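PDB 4PEY: putative secreted protein from Streptomyces sp. SirexAA-E, which hydrolyses laminarin and laminarioligosaccharides as a family 55 exo-beta-1,3-glucanase, producing glucose and laminaribiose. Local coordinates for residues 185-196 and 209-217. The protein carries 1 engineered substitution. Sequence-based numbering, arbitrary orientation.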
# COMPACT_ATOMS: atom_id res chain seq x y z
N TRP A 185 -9.50 -7.87 19.02
CA TRP A 185 -8.14 -7.62 18.57
C TRP A 185 -7.17 -8.16 19.61
O TRP A 185 -7.21 -7.75 20.77
CB TRP A 185 -7.89 -6.13 18.34
CG TRP A 185 -6.62 -5.88 17.62
CD1 TRP A 185 -5.37 -5.77 18.16
CD2 TRP A 185 -6.46 -5.74 16.21
NE1 TRP A 185 -4.44 -5.57 17.17
CE2 TRP A 185 -5.08 -5.54 15.96
CE3 TRP A 185 -7.35 -5.74 15.12
CZ2 TRP A 185 -4.57 -5.36 14.67
CZ3 TRP A 185 -6.84 -5.56 13.85
CH2 TRP A 185 -5.47 -5.37 13.63
N GLY A 186 -6.30 -9.08 19.20
CA GLY A 186 -5.56 -9.90 20.14
C GLY A 186 -4.37 -9.27 20.86
O GLY A 186 -4.17 -9.50 22.06
N ASN A 187 -3.57 -8.50 20.13
CA ASN A 187 -2.36 -7.93 20.71
C ASN A 187 -1.76 -6.85 19.83
O ASN A 187 -2.14 -6.69 18.66
CB ASN A 187 -1.31 -9.03 20.97
CG ASN A 187 -0.73 -9.60 19.68
OD1 ASN A 187 -1.40 -10.31 18.94
ND2 ASN A 187 0.54 -9.29 19.43
N GLY A 188 -0.82 -6.09 20.40
CA GLY A 188 -0.03 -5.13 19.65
C GLY A 188 1.44 -5.36 19.95
O GLY A 188 1.79 -5.73 21.06
N VAL A 189 2.29 -5.15 18.95
CA VAL A 189 3.73 -5.38 19.11
C VAL A 189 4.46 -4.03 19.16
O VAL A 189 4.86 -3.60 20.24
CB VAL A 189 4.26 -6.29 17.99
CG1 VAL A 189 5.78 -6.47 18.09
CG2 VAL A 189 3.56 -7.64 18.08
N TRP A 190 4.60 -3.35 18.01
CA TRP A 190 5.22 -2.01 18.01
C TRP A 190 4.26 -0.88 17.68
O TRP A 190 4.38 0.22 18.23
CB TRP A 190 6.39 -1.94 17.02
CG TRP A 190 7.53 -2.87 17.32
CD1 TRP A 190 7.80 -3.52 18.50
CD2 TRP A 190 8.54 -3.29 16.40
NE1 TRP A 190 8.92 -4.31 18.36
CE2 TRP A 190 9.40 -4.17 17.08
CE3 TRP A 190 8.81 -2.97 15.06
CZ2 TRP A 190 10.50 -4.77 16.47
CZ3 TRP A 190 9.90 -3.55 14.45
CH2 TRP A 190 10.74 -4.45 15.16
N ASN A 191 3.31 -1.12 16.76
CA ASN A 191 2.46 -0.03 16.29
C ASN A 191 1.22 -0.54 15.59
O ASN A 191 1.24 -0.77 14.38
CB ASN A 191 3.24 0.89 15.33
CG ASN A 191 2.37 1.95 14.66
OD1 ASN A 191 1.31 2.32 15.17
ND2 ASN A 191 2.80 2.42 13.49
N MET A 192 0.15 -0.75 16.32
CA MET A 192 -1.13 -1.07 15.74
C MET A 192 -2.05 0.14 15.74
O MET A 192 -2.40 0.65 16.77
CB MET A 192 -1.80 -2.24 16.49
CG MET A 192 -1.31 -3.65 16.18
SD MET A 192 0.50 -3.93 16.09
CE MET A 192 0.53 -5.63 15.53
N THR A 193 -2.35 0.62 14.55
CA THR A 193 -3.14 1.84 14.38
C THR A 193 -4.51 1.52 13.75
O THR A 193 -4.62 0.67 12.86
CB THR A 193 -2.36 2.88 13.52
OG1 THR A 193 -1.18 3.28 14.23
CG2 THR A 193 -3.20 4.11 13.21
N PHE A 194 -5.53 2.21 14.25
CA PHE A 194 -6.92 2.03 13.83
C PHE A 194 -7.56 3.39 13.55
O PHE A 194 -7.41 4.30 14.36
CB PHE A 194 -7.73 1.33 14.94
CG PHE A 194 -7.06 0.11 15.51
CD1 PHE A 194 -6.12 0.22 16.53
CD2 PHE A 194 -7.38 -1.16 15.04
CE1 PHE A 194 -5.50 -0.90 17.05
CE2 PHE A 194 -6.76 -2.30 15.57
CZ PHE A 194 -5.82 -2.17 16.57
N SER A 195 -8.27 3.53 12.44
CA SER A 195 -9.16 4.69 12.30
C SER A 195 -10.52 4.22 11.78
O SER A 195 -10.58 3.49 10.81
CB SER A 195 -8.56 5.78 11.40
OG SER A 195 -8.37 5.36 10.05
N GLY A 196 -11.59 4.61 12.46
CA GLY A 196 -12.93 4.21 12.06
C GLY A 196 -13.20 2.72 12.19
O GLY A 196 -13.97 2.16 11.41
N PRO A 209 0.71 -0.93 22.30
CA PRO A 209 0.93 0.19 21.38
C PRO A 209 -0.23 0.39 20.41
O PRO A 209 -0.09 0.20 19.19
CB PRO A 209 2.21 -0.22 20.64
CG PRO A 209 2.17 -1.73 20.66
CD PRO A 209 1.57 -2.08 22.00
N TYR A 210 -1.38 0.78 20.96
CA TYR A 210 -2.59 1.01 20.18
C TYR A 210 -2.84 2.51 19.96
O TYR A 210 -3.03 3.27 20.92
CB TYR A 210 -3.81 0.40 20.88
CG TYR A 210 -3.82 -1.11 20.98
CD1 TYR A 210 -3.27 -1.91 19.99
CD2 TYR A 210 -4.41 -1.73 22.08
CE1 TYR A 210 -3.31 -3.31 20.09
CE2 TYR A 210 -4.45 -3.11 22.19
CZ TYR A 210 -3.90 -3.89 21.20
OH TYR A 210 -3.96 -5.26 21.32
N THR A 211 -2.87 2.90 18.69
CA THR A 211 -3.22 4.26 18.28
C THR A 211 -4.60 4.18 17.66
O THR A 211 -4.76 3.56 16.61
CB THR A 211 -2.21 4.83 17.27
OG1 THR A 211 -0.92 4.92 17.88
CG2 THR A 211 -2.65 6.22 16.77
N THR A 212 -5.60 4.77 18.31
CA THR A 212 -6.98 4.56 17.90
C THR A 212 -7.72 5.87 17.67
O THR A 212 -7.88 6.67 18.60
CB THR A 212 -7.74 3.72 18.96
OG1 THR A 212 -7.04 2.49 19.17
CG2 THR A 212 -9.17 3.45 18.52
N LEU A 213 -8.18 6.06 16.44
CA LEU A 213 -8.97 7.21 16.05
C LEU A 213 -10.41 6.77 15.79
O LEU A 213 -10.64 5.77 15.11
CB LEU A 213 -8.38 7.88 14.80
CG LEU A 213 -7.02 8.59 14.89
CD1 LEU A 213 -5.86 7.65 15.21
CD2 LEU A 213 -6.73 9.28 13.58
N GLU A 214 -11.38 7.50 16.33
CA GLU A 214 -12.78 7.12 16.21
C GLU A 214 -13.25 7.06 14.75
O GLU A 214 -14.02 6.17 14.37
CB GLU A 214 -13.65 8.08 17.01
CG GLU A 214 -15.15 7.80 16.96
CD GLU A 214 -15.58 6.66 17.88
OE1 GLU A 214 -14.73 6.17 18.65
OE2 GLU A 214 -16.77 6.27 17.83
N THR A 215 -12.79 8.01 13.94
CA THR A 215 -13.15 8.05 12.52
C THR A 215 -11.94 8.32 11.64
O THR A 215 -10.90 8.79 12.11
CB THR A 215 -14.20 9.15 12.22
OG1 THR A 215 -13.67 10.44 12.53
CG2 THR A 215 -15.48 8.91 13.02
N THR A 216 -12.09 8.03 10.35
CA THR A 216 -11.12 8.41 9.33
C THR A 216 -11.59 9.73 8.71
O THR A 216 -12.73 9.81 8.25
CB THR A 216 -10.97 7.32 8.26
OG1 THR A 216 -10.77 6.05 8.89
CG2 THR A 216 -9.80 7.63 7.33
N PRO A 217 -10.73 10.77 8.71
CA PRO A 217 -11.18 12.11 8.28
C PRO A 217 -11.89 12.10 6.94
O PRO A 217 -12.98 12.67 6.78
CB PRO A 217 -9.88 12.92 8.21
CG PRO A 217 -8.97 12.25 9.17
CD PRO A 217 -9.33 10.79 9.19
O HOH W 1 0.41 2.63 17.66
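Strands 191-194 and 210-213 pair in parallel, their axes 4.7 Å apart, through backbone hydrogen bonds that run from Met192 N to Pro209 O through to Gly196 N to Leu213 O. Phe194 turns an edge toward the face of Tyr210 in an offset edge-to-face pair, planes at 72°, with Phe194 CE1 3.8 Å from Tyr210 CD1. Met192 CB meets the rim of the same phenol at Tyr210 CD1. With CG anti to its carbonyl carbon (chi1 -66°), Tyr210 carries its ring to Trp185 and the turn that follows, where Tyr210 OH lies 3.5 Å from Trp185 CD1, at the indole edge. Phe194 CE2 sits over the centre of one indole face, completing an aromatic cluster. An alanine at Tyr210 would remove the ring packed between Phe194 and Gly188 and is likely to leave a gap there and beside the Trp185 edge. On the other face of the pairing, Thr193 OG1 lies 3.6 Å from Thr211 CB, the two side chains running alongside each other. Thr193 OG1 bonds to Asn191 OD1 (2.8 Å), while one water bridges Asn191 OD1, Pro209 O and Thr211 OG1; Thr211 OG1 also bonds to Asp524. Farther along, Ser195 OG lies 2.8 Å from Thr216 OG1; Ser195 OG bonds to Tyr176 and Thr216 OG1 to Asp179. These are successive rungs of a parallel beta-helix: strand 174-178 flanks 191-198, strand 231-243 runs antiparallel to 210-220, and Ile453 and Trp492 of strands 450-458 and 489-498 pack against the face of Thr193, Thr211 and Leu213, while Trp190 lies close to a bound glucose.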